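Local coordinates for protein 6-phosphogluconolactonase (Trypanosoma cruzi, PDB 6VYE) that probably hydrolyses 6-phosphogluconolactone to 6-phosphogluconate, the second step of the oxidative pentose phosphate pathway, at residues W44-L50 with A76-G82; I214-V220 with F249-G255. All coordinates share one frame; numbering follows the deposited sequence.

Contact 1: residues W44-L50 with A76-G82; sequences WPLSIAL and ALRFFFG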
ATOM      1  N   TRP A  44     -15.678   7.996  10.171  1.00 17.02           N
ATOM      2  CA  TRP A  44     -15.574   6.535   9.940  1.00 17.11           C
ATOM      3  C   TRP A  44     -16.644   6.141   8.923  1.00 17.82           C
ATOM      4  O   TRP A  44     -17.717   6.747   8.866  1.00 16.26           O
ATOM      5  CB  TRP A  44     -15.692   5.740  11.239  1.00 15.82           C
ATOM      6  CG  TRP A  44     -14.689   6.065  12.298  1.00 16.12           C
ATOM      7  CD1 TRP A  44     -13.727   7.042  12.299  1.00 15.08           C
ATOM      8  CD2 TRP A  44     -14.582   5.386  13.565  1.00 16.11           C
ATOM      9  NE1 TRP A  44     -13.051   7.015  13.490  1.00 16.74           N
ATOM     10  CE2 TRP A  44     -13.542   6.014  14.285  1.00 16.38           C
ATOM     11  CE3 TRP A  44     -15.287   4.337  14.167  1.00 15.88           C
ATOM     12  CZ2 TRP A  44     -13.177   5.612  15.567  1.00 16.59           C
ATOM     13  CZ3 TRP A  44     -14.920   3.929  15.429  1.00 15.89           C
ATOM     14  CH2 TRP A  44     -13.893   4.574  16.126  1.00 16.45           C
ATOM     15  N   PRO A  45     -16.406   5.112   8.084  1.00 19.09           N
ATOM     16  CA  PRO A  45     -15.159   4.358   8.094  1.00 17.55           C
ATOM     17  C   PRO A  45     -14.054   5.110   7.354  1.00 19.00           C
ATOM     18  O   PRO A  45     -14.321   5.704   6.314  1.00 21.08           O
ATOM     19  CB  PRO A  45     -15.488   3.062   7.332  1.00 18.04           C
ATOM     20  CG  PRO A  45     -16.623   3.467   6.411  1.00 19.17           C
ATOM     21  CD  PRO A  45     -17.388   4.569   7.131  1.00 18.82           C
ATOM     22  N   LEU A  46     -12.843   5.045   7.900  1.00 17.80           N
ATOM     23  CA  LEU A  46     -11.641   5.597   7.251  1.00 16.45           C
ATOM     24  C   LEU A  46     -11.192   4.620   6.161  1.00 15.81           C
ATOM     25  O   LEU A  46     -11.147   3.374   6.397  1.00 16.73           O
ATOM     26  CB  LEU A  46     -10.550   5.815   8.301  1.00 16.66           C
ATOM     27  CG  LEU A  46     -10.893   6.722   9.489  1.00 16.43           C
ATOM     28  CD1 LEU A  46      -9.679   6.845  10.371  1.00 17.14           C
ATOM     29  CD2 LEU A  46     -11.301   8.119   9.037  1.00 18.08           C
ATOM     30  N   SER A  47     -10.775   5.173   5.027  1.00 14.12           N
ATOM     31  CA  SER A  47     -10.286   4.388   3.863  1.00 12.64           C
ATOM     32  C   SER A  47      -8.856   3.899   4.144  1.00 11.69           C
ATOM     33  O   SER A  47      -7.974   4.710   4.431  1.00 11.21           O
ATOM     34  CB  SER A  47     -10.420   5.188   2.598  1.00 12.64           C
ATOM     35  OG  SER A  47      -9.842   6.458   2.747  1.00 11.15           O
ATOM     36  N   ILE A  48      -8.635   2.595   4.077  1.00 12.95           N
ATOM     37  CA  ILE A  48      -7.264   2.012   4.125  1.00 13.11           C
ATOM     38  C   ILE A  48      -6.987   1.247   2.818  1.00 12.43           C
ATOM     39  O   ILE A  48      -7.825   0.481   2.395  1.00 12.71           O
ATOM     40  CB  ILE A  48      -7.090   1.147   5.372  1.00 13.10           C
ATOM     41  CG1 ILE A  48      -5.630   0.707   5.493  1.00 14.14           C
ATOM     42  CG2 ILE A  48      -8.061  -0.032   5.377  1.00 13.14           C
ATOM     43  CD1 ILE A  48      -5.241   0.260   6.863  1.00 16.14           C
ATOM     44  N   ALA A  49      -5.797   1.391   2.246  1.00 12.55           N
ATOM     45  CA  ALA A  49      -5.356   0.570   1.110  1.00 11.78           C
ATOM     46  C   ALA A  49      -4.326  -0.415   1.665  1.00 12.12           C
ATOM     47  O   ALA A  49      -3.295   0.071   2.223  1.00 13.68           O
ATOM     48  CB  ALA A  49      -4.804   1.418   0.003  1.00 12.24           C
ATOM     49  N   LEU A  50      -4.651  -1.715   1.585  1.00 11.35           N
ATOM     50  CA  LEU A  50      -3.858  -2.814   2.173  1.00 13.17           C
ATOM     51  C   LEU A  50      -2.734  -3.194   1.205  1.00 15.18           C
ATOM     52  O   LEU A  50      -2.946  -3.108   0.012  1.00 15.41           O
ATOM     53  CB  LEU A  50      -4.753  -4.024   2.438  1.00 13.91           C
ATOM     54  CG  LEU A  50      -5.949  -3.821   3.358  1.00 13.16           C
ATOM     55  CD1 LEU A  50      -6.722  -5.126   3.533  1.00 13.19           C
ATOM     56  CD2 LEU A  50      -5.500  -3.316   4.695  1.00 13.85           C
ATOM     57  N   ALA A  76     -14.893   0.829  11.708  1.00 14.55           N
ATOM     58  CA  ALA A  76     -13.851   1.877  11.720  1.00 15.16           C
ATOM     59  C   ALA A  76     -13.128   2.022  10.372  1.00 15.25           C
ATOM     60  O   ALA A  76     -12.658   3.156  10.101  1.00 16.72           O
ATOM     61  CB  ALA A  76     -12.881   1.613  12.822  1.00 15.41           C
ATOM     62  N   LEU A  77     -13.101   0.988   9.528  1.00 14.93           N
ATOM     63  CA  LEU A  77     -12.246   0.944   8.309  1.00 14.22           C
ATOM     64  C   LEU A  77     -13.033   0.403   7.114  1.00 14.38           C
ATOM     65  O   LEU A  77     -13.804  -0.578   7.246  1.00 13.36           O
ATOM     66  CB  LEU A  77     -10.991   0.078   8.539  1.00 14.79           C
ATOM     67  CG  LEU A  77      -9.885   0.695   9.408  1.00 16.15           C
ATOM     68  CD1 LEU A  77      -8.703  -0.250   9.576  1.00 17.02           C
ATOM     69  CD2 LEU A  77      -9.395   2.030   8.891  1.00 16.27           C
ATOM     70  N   ARG A  78     -12.736   0.983   5.959  1.00 13.21           N
ATOM     71  CA  ARG A  78     -13.154   0.489   4.634  1.00 14.02           C
ATOM     72  C   ARG A  78     -11.868   0.073   3.922  1.00 13.20           C
ATOM     73  O   ARG A  78     -10.949   0.900   3.745  1.00 11.85           O
ATOM     74  CB  ARG A  78     -13.975   1.557   3.910  1.00 14.15           C
ATOM     75  CG  ARG A  78     -14.766   1.009   2.744  1.00 16.26           C
ATOM     76  CD  ARG A  78     -15.318   2.160   1.891  1.00 17.57           C
ATOM     77  NE  ARG A  78     -16.342   2.931   2.610  1.00 19.80           N
ATOM     78  CZ  ARG A  78     -17.605   2.542   2.803  1.00 21.29           C
ATOM     79  NH1 ARG A  78     -18.050   1.373   2.369  1.00 21.64           N
ATOM     80  NH2 ARG A  78     -18.429   3.308   3.475  1.00 22.14           N
ATOM     81  N   PHE A  79     -11.791  -1.222   3.652  1.00 12.76           N
ATOM     82  CA  PHE A  79     -10.582  -1.922   3.192  1.00 12.79           C
ATOM     83  C   PHE A  79     -10.571  -1.929   1.661  1.00 12.54           C
ATOM     84  O   PHE A  79     -11.447  -2.567   1.039  1.00 13.62           O
ATOM     85  CB  PHE A  79     -10.542  -3.331   3.791  1.00 12.48           C
ATOM     86  CG  PHE A  79     -10.395  -3.375   5.297  1.00 13.10           C
ATOM     87  CD1 PHE A  79      -9.140  -3.310   5.873  1.00 12.81           C
ATOM     88  CD2 PHE A  79     -11.507  -3.534   6.117  1.00 13.29           C
ATOM     89  CE1 PHE A  79      -8.989  -3.340   7.251  1.00 13.02           C
ATOM     90  CE2 PHE A  79     -11.363  -3.570   7.500  1.00 13.99           C
ATOM     91  CZ  PHE A  79     -10.095  -3.538   8.052  1.00 13.70           C
ATOM     92  N   PHE A  80      -9.562  -1.283   1.103  1.00 12.79           N
ATOM     93  CA  PHE A  80      -9.201  -1.274  -0.337  1.00 14.02           C
ATOM     94  C   PHE A  80      -7.840  -1.950  -0.483  1.00 13.57           C
ATOM     95  O   PHE A  80      -7.228  -2.259   0.515  1.00 13.53           O
ATOM     96  CB  PHE A  80      -9.121   0.165  -0.834  1.00 13.74           C
ATOM     97  CG  PHE A  80     -10.421   0.930  -0.804  1.00 14.28           C
ATOM     98  CD1 PHE A  80     -10.889   1.511   0.369  1.00 14.31           C
ATOM     99  CD2 PHE A  80     -11.166   1.111  -1.960  1.00 15.18           C
ATOM    100  CE1 PHE A  80     -12.081   2.226   0.398  1.00 14.58           C
ATOM    101  CE2 PHE A  80     -12.374   1.799  -1.926  1.00 15.85           C
ATOM    102  CZ  PHE A  80     -12.837   2.345  -0.741  1.00 15.32           C
ATOM    103  N   PHE A  81      -7.384  -2.151  -1.705  1.00 15.35           N
ATOM    104  CA  PHE A  81      -6.076  -2.782  -1.994  1.00 16.79           C
ATOM    105  C   PHE A  81      -5.211  -1.786  -2.744  1.00 17.73           C
ATOM    106  O   PHE A  81      -5.720  -1.163  -3.689  1.00 19.02           O
ATOM    107  CB  PHE A  81      -6.286  -4.099  -2.733  1.00 17.11           C
ATOM    108  CG  PHE A  81      -6.940  -5.120  -1.849  1.00 15.70           C
ATOM    109  CD1 PHE A  81      -6.170  -5.996  -1.099  1.00 15.30           C
ATOM    110  CD2 PHE A  81      -8.315  -5.101  -1.671  1.00 16.40           C
ATOM    111  CE1 PHE A  81      -6.780  -6.906  -0.251  1.00 15.25           C
ATOM    112  CE2 PHE A  81      -8.916  -5.981  -0.780  1.00 17.29           C
ATOM    113  CZ  PHE A  81      -8.143  -6.896  -0.091  1.00 16.13           C
ATOM    114  N   GLY A  82      -3.981  -1.614  -2.262  1.00 16.44           N
ATOM    115  CA  GLY A  82      -2.974  -0.777  -2.930  1.00 18.00           C
ATOM    116  C   GLY A  82      -2.555  -1.419  -4.235  1.00 17.71           C
ATOM    117  O   GLY A  82      -2.149  -0.718  -5.121  1.00 15.37           O
TER
HETATM  118  O   HOH W   1     -14.453   4.912   3.708  1.00 24.64           O
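Ile48 and Phe79 run alongside each other on the same face of a parallel strand pair, with Ile48 CG2 3.5 Å from Phe79 CD1. The isoleucine carries CG1 anti to its backbone N (chi1 -173°), which leaves CG2 as the branch that meets the ring. Leu50 reaches the same ring from further along its strand: both its methyls come within 3.8 Å of Phe79 CD1, CD2 at the ring edge, in the ring plane, and CD1 obliquely, CD1 also touching Phe81 CE1. Leu71 of helix 68-73 and Leu103 and Leu104 of helix 95-104 also pack on Phe79, so these two helices cover this face at the ring. Strands 46-50 and 77-81 are neighbours in the central, mostly parallel sheet of the Rossmann-like fold of this family, and the 25 residues between the two segments, largely helical, make the crossover of a right-handed beta-alpha-beta unit. Six backbone hydrogen bonds join them in the usual parallel pattern, from Leu46 N to Ala76 O at one end to Gly82 N to Leu50 O at the other. On the opposite face Phe80 turns its edge to Ile48 O, its CB lying 3.5 Å from that oxygen, and Phe161 meets the phenylalanine edge-to-face. Solvent enters at the N-terminal end, where Trp44, Pro45 and Arg78 are partly exposed. Pro45, which follows a cis peptide bond, sets CG 3.5 Å from Arg78 NH2, and the bend of the arginine at chi3 (-68°) brings the guanidinium there. A water held in the guanidinium plane accepts from Arg78 NE (2.9 Å) and donates to Pro45 O (2.7 Å). Nearby, Ala76 CB lies over one face of the Trp44 six-membered ring, toward its rim, in a CH-pi contact 4.2 Å from the centroid.

Contact 2: residues I214-V220 with F249-G255; sequences IIHARHV and FLRNCKG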
ATOM      1  N   ILE A 214      -0.774   7.897  -3.573  1.00 16.42           N
ATOM      2  CA  ILE A 214      -0.019   7.697  -2.313  1.00 15.16           C
ATOM      3  C   ILE A 214       0.442   9.068  -1.797  1.00 15.28           C
ATOM      4  O   ILE A 214       0.354   9.353  -0.557  1.00 14.76           O
ATOM      5  CB  ILE A 214       1.148   6.704  -2.526  1.00 15.19           C
ATOM      6  CG1 ILE A 214       0.605   5.323  -2.876  1.00 15.06           C
ATOM      7  CG2 ILE A 214       2.070   6.664  -1.311  1.00 13.94           C
ATOM      8  CD1 ILE A 214       1.630   4.372  -3.424  1.00 15.52           C
ATOM      9  N   ILE A 215       0.920   9.903  -2.702  1.00 15.50           N
ATOM     10  CA  ILE A 215       1.450  11.257  -2.375  1.00 17.76           C
ATOM     11  C   ILE A 215       0.369  12.105  -1.680  1.00 17.16           C
ATOM     12  O   ILE A 215       0.733  12.908  -0.821  1.00 18.79           O
ATOM     13  CB  ILE A 215       2.028  11.911  -3.643  1.00 18.48           C
ATOM     14  CG1 ILE A 215       3.417  11.325  -3.936  1.00 19.55           C
ATOM     15  CG2 ILE A 215       2.078  13.427  -3.509  1.00 19.50           C
ATOM     16  CD1 ILE A 215       3.927  11.589  -5.343  1.00 20.53           C
ATOM     17  N   HIS A 216      -0.908  11.894  -1.994  1.00 17.22           N
ATOM     18  CA  HIS A 216      -2.036  12.666  -1.410  1.00 18.72           C
ATOM     19  C   HIS A 216      -2.784  11.942  -0.281  1.00 16.46           C
ATOM     20  O   HIS A 216      -3.806  12.507   0.162  1.00 14.39           O
ATOM     21  CB  HIS A 216      -2.954  13.107  -2.543  1.00 19.71           C
ATOM     22  CG  HIS A 216      -2.363  14.284  -3.222  1.00 22.91           C
ATOM     23  ND1 HIS A 216      -1.532  14.163  -4.337  1.00 25.90           N
ATOM     24  CD2 HIS A 216      -2.398  15.590  -2.899  1.00 23.65           C
ATOM     25  CE1 HIS A 216      -1.131  15.361  -4.682  1.00 23.05           C
ATOM     26  NE2 HIS A 216      -1.648  16.246  -3.826  1.00 23.20           N
ATOM     27  N   ALA A 217      -2.347  10.748   0.156  1.00 16.83           N
ATOM     28  CA  ALA A 217      -2.993  10.008   1.270  1.00 15.35           C
ATOM     29  C   ALA A 217      -2.724  10.831   2.521  1.00 15.23           C
ATOM     30  O   ALA A 217      -1.648  11.399   2.594  1.00 14.36           O
ATOM     31  CB  ALA A 217      -2.425   8.613   1.437  1.00 15.63           C
ATOM     32  N   ARG A 218      -3.658  10.868   3.468  1.00 16.26           N
ATOM     33  CA  ARG A 218      -3.492  11.574   4.775  1.00 16.60           C
ATOM     34  C   ARG A 218      -2.424  10.874   5.628  1.00 15.62           C
ATOM     35  O   ARG A 218      -1.712  11.574   6.364  1.00 14.81           O
ATOM     36  CB  ARG A 218      -4.834  11.610   5.502  1.00 18.85           C
ATOM     37  CG  ARG A 218      -5.897  12.381   4.735  1.00 21.93           C
ATOM     38  CD  ARG A 218      -7.155  12.721   5.519  1.00 26.28           C
ATOM     39  NE  ARG A 218      -8.059  13.522   4.703  1.00 30.81           N
ATOM     40  CZ  ARG A 218      -9.083  13.048   3.972  1.00 34.86           C
ATOM     41  NH1 ARG A 218      -9.421  11.763   3.975  1.00 34.02           N
ATOM     42  NH2 ARG A 218      -9.791  13.889   3.238  1.00 33.73           N
ATOM     43  N   HIS A 219      -2.353   9.538   5.589  1.00 14.32           N
ATOM     44  CA  HIS A 219      -1.324   8.751   6.310  1.00 14.79           C
ATOM     45  C   HIS A 219      -0.733   7.653   5.427  1.00 14.35           C
ATOM     46  O   HIS A 219      -1.511   6.854   4.815  1.00 14.51           O
ATOM     47  CB  HIS A 219      -1.878   8.137   7.578  1.00 15.30           C
ATOM     48  CG  HIS A 219      -2.534   9.141   8.442  1.00 16.19           C
ATOM     49  ND1 HIS A 219      -1.848   9.796   9.456  1.00 16.08           N
ATOM     50  CD2 HIS A 219      -3.802   9.617   8.444  1.00 15.35           C
ATOM     51  CE1 HIS A 219      -2.669  10.624  10.059  1.00 15.66           C
ATOM     52  NE2 HIS A 219      -3.891  10.512   9.476  1.00 15.04           N
ATOM     53  N   VAL A 220       0.600   7.576   5.422  1.00 13.16           N
ATOM     54  CA  VAL A 220       1.338   6.539   4.667  1.00 13.86           C
ATOM     55  C   VAL A 220       2.222   5.804   5.675  1.00 13.73           C
ATOM     56  O   VAL A 220       2.946   6.472   6.446  1.00 15.38           O
ATOM     57  CB  VAL A 220       2.158   7.154   3.513  1.00 13.26           C
ATOM     58  CG1 VAL A 220       3.017   6.108   2.837  1.00 13.18           C
ATOM     59  CG2 VAL A 220       1.285   7.903   2.512  1.00 13.55           C
ATOM     60  N   PHE A 249       9.771   8.427  -4.815  1.00 15.61           N
ATOM     61  CA  PHE A 249       8.611   9.362  -4.868  1.00 17.06           C
ATOM     62  C   PHE A 249       8.020   9.557  -3.461  1.00 17.55           C
ATOM     63  O   PHE A 249       7.458  10.602  -3.243  1.00 18.52           O
ATOM     64  CB  PHE A 249       7.555   8.911  -5.883  1.00 17.74           C
ATOM     65  CG  PHE A 249       6.732   7.721  -5.461  1.00 20.44           C
ATOM     66  CD1 PHE A 249       5.646   7.872  -4.609  1.00 21.56           C
ATOM     67  CD2 PHE A 249       7.040   6.452  -5.906  1.00 20.65           C
ATOM     68  CE1 PHE A 249       4.898   6.776  -4.207  1.00 21.48           C
ATOM     69  CE2 PHE A 249       6.276   5.356  -5.524  1.00 20.68           C
ATOM     70  CZ  PHE A 249       5.224   5.524  -4.655  1.00 20.66           C
ATOM     71  N   LEU A 250       8.132   8.590  -2.540  1.00 16.65           N
ATOM     72  CA  LEU A 250       7.557   8.716  -1.167  1.00 15.22           C
ATOM     73  C   LEU A 250       8.068   9.994  -0.484  1.00 16.06           C
ATOM     74  O   LEU A 250       7.409  10.450   0.473  1.00 16.28           O
ATOM     75  CB  LEU A 250       7.912   7.482  -0.339  1.00 14.75           C
ATOM     76  CG  LEU A 250       7.277   6.161  -0.796  1.00 15.16           C
ATOM     77  CD1 LEU A 250       7.837   5.009  -0.010  1.00 14.25           C
ATOM     78  CD2 LEU A 250       5.747   6.179  -0.665  1.00 15.79           C
ATOM     79  N   ARG A 251       9.200  10.560  -0.930  1.00 17.66           N
ATOM     80  CA  ARG A 251       9.733  11.826  -0.351  1.00 16.86           C
ATOM     81  C   ARG A 251       8.740  12.961  -0.623  1.00 15.93           C
ATOM     82  O   ARG A 251       8.783  13.946   0.097  1.00 16.03           O
ATOM     83  CB  ARG A 251      11.093  12.219  -0.933  1.00 16.18           C
ATOM     84  CG  ARG A 251      12.213  11.253  -0.582  1.00 17.72           C
ATOM     85  CD  ARG A 251      13.499  11.636  -1.284  1.00 19.16           C
ATOM     86  NE  ARG A 251      14.002  12.923  -0.834  1.00 19.68           N
ATOM     87  CZ  ARG A 251      14.870  13.098   0.166  1.00 20.74           C
ATOM     88  NH1 ARG A 251      15.331  12.065   0.858  1.00 21.22           N
ATOM     89  NH2 ARG A 251      15.265  14.321   0.484  1.00 21.78           N
ATOM     90  N   ASN A 252       7.925  12.840  -1.658  1.00 15.38           N
ATOM     91  CA  ASN A 252       6.940  13.873  -2.062  1.00 16.38           C
ATOM     92  C   ASN A 252       5.607  13.704  -1.325  1.00 15.61           C
ATOM     93  O   ASN A 252       4.666  14.470  -1.621  1.00 14.19           O
ATOM     94  CB  ASN A 252       6.707  13.806  -3.569  1.00 18.71           C
ATOM     95  CG  ASN A 252       7.921  14.245  -4.362  1.00 20.89           C
ATOM     96  OD1 ASN A 252       8.178  13.688  -5.429  1.00 26.32           O
ATOM     97  ND2 ASN A 252       8.679  15.193  -3.839  1.00 17.74           N
ATOM     98  N   CYS A 253       5.484  12.756  -0.402  1.00 15.47           N
ATOM     99  CA  CYS A 253       4.203  12.500   0.295  1.00 16.62           C
ATOM    100  C   CYS A 253       3.734  13.762   1.025  1.00 16.98           C
ATOM    101  O   CYS A 253       4.569  14.412   1.642  1.00 17.82           O
ATOM    102  CB  CYS A 253       4.328  11.297   1.216  1.00 17.25           C
ATOM    103  SG  CYS A 253       4.184   9.736   0.317  1.00 17.26           S
ATOM    104  N   LYS A 254       2.456  14.127   0.873  1.00 18.40           N
ATOM    105  CA  LYS A 254       1.885  15.386   1.431  1.00 20.56           C
ATOM    106  C   LYS A 254       1.388  15.136   2.848  1.00 18.93           C
ATOM    107  O   LYS A 254       1.352  16.104   3.598  1.00 17.69           O
ATOM    108  CB  LYS A 254       0.737  15.963   0.601  1.00 23.68           C
ATOM    109  CG  LYS A 254       1.115  16.414  -0.798  1.00 28.10           C
ATOM    110  CD  LYS A 254       1.990  17.644  -0.815  1.00 33.67           C
ATOM    111  CE  LYS A 254       2.438  18.068  -2.201  1.00 37.12           C
ATOM    112  NZ  LYS A 254       1.325  18.032  -3.186  1.00 40.60           N
ATOM    113  N   GLY A 255       1.130  13.880   3.201  1.00 18.72           N
ATOM    114  CA  GLY A 255       0.528  13.481   4.484  1.00 18.80           C
ATOM    115  C   GLY A 255       1.564  13.142   5.542  1.00 18.84           C
ATOM    116  O   GLY A 255       2.760  13.447   5.346  1.00 17.82           O
TER
HETATM  117  O   HOH W   2       0.906  11.151   1.674  1.00 19.34           O
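The Phe249 ring receives Ile214 CD1 at its edge, near the ring plane and 4.0 Å from CZ, whereas Ile215 CD1 approaches CD1 of the ring obliquely; one face is covered by Leu250 CG of its own segment. The His216 ring has Lys254 CG over one face, 4.1 Å from NE2. The lysine runs alongside the imidazole, bent at chi2 (-70°) and chi4, and its NZ forms a salt bridge with Glu152. Ile215 lies beside Asn252, its CG2 3.4 Å from Asn252 O. The contact joins the turn between helix 211-215 and strand 219-224 to the 3-10 segment and loop that lead into strand 256-262, the neighbouring parallel strand of the Rossmann-like sheet. Lys254 N donates to Ile215 O over 2.7 Å, tying the loop to the helix end. Deeper in, Leu250 CD2 meets Ile214 CG2 at 3.8 Å, and Leu166 of strand 163-167 packs on both side chains. Cys253 SG lies 4.1 Å from Val220 CG2. A water accepts from Gly255 N and lies within hydrogen-bonding distance of both Ile214 O and Ala217 O, and Gly255 CA comes within 3.5 Å of Arg218 O.

From the N terminus the chain lays down strand 14-18 at one outer border of the main sheet, then passes through helix 24-38 to strand 46-50. Contact 1 closes the excursion through helices 54-66 and 68-73. The chain then builds helix 128-146, strand 163-167, which lies between strands 46-50 and 219-224, and strands 191-194 and 206-209, which extend the sheet beyond strand 77-85. Contact 2 closes a second loop, holding the rest of strand 219-224 and helix 230-237, just before strand 256-262 enters beside strand 14-18. The loops follow in series, neither nested nor crossed. Their centres lie about 16 Å apart without touching; both reach one sheet, contact 1 through adjacent strands, contact 2 through connections leading into strands 219-224 and 256-262.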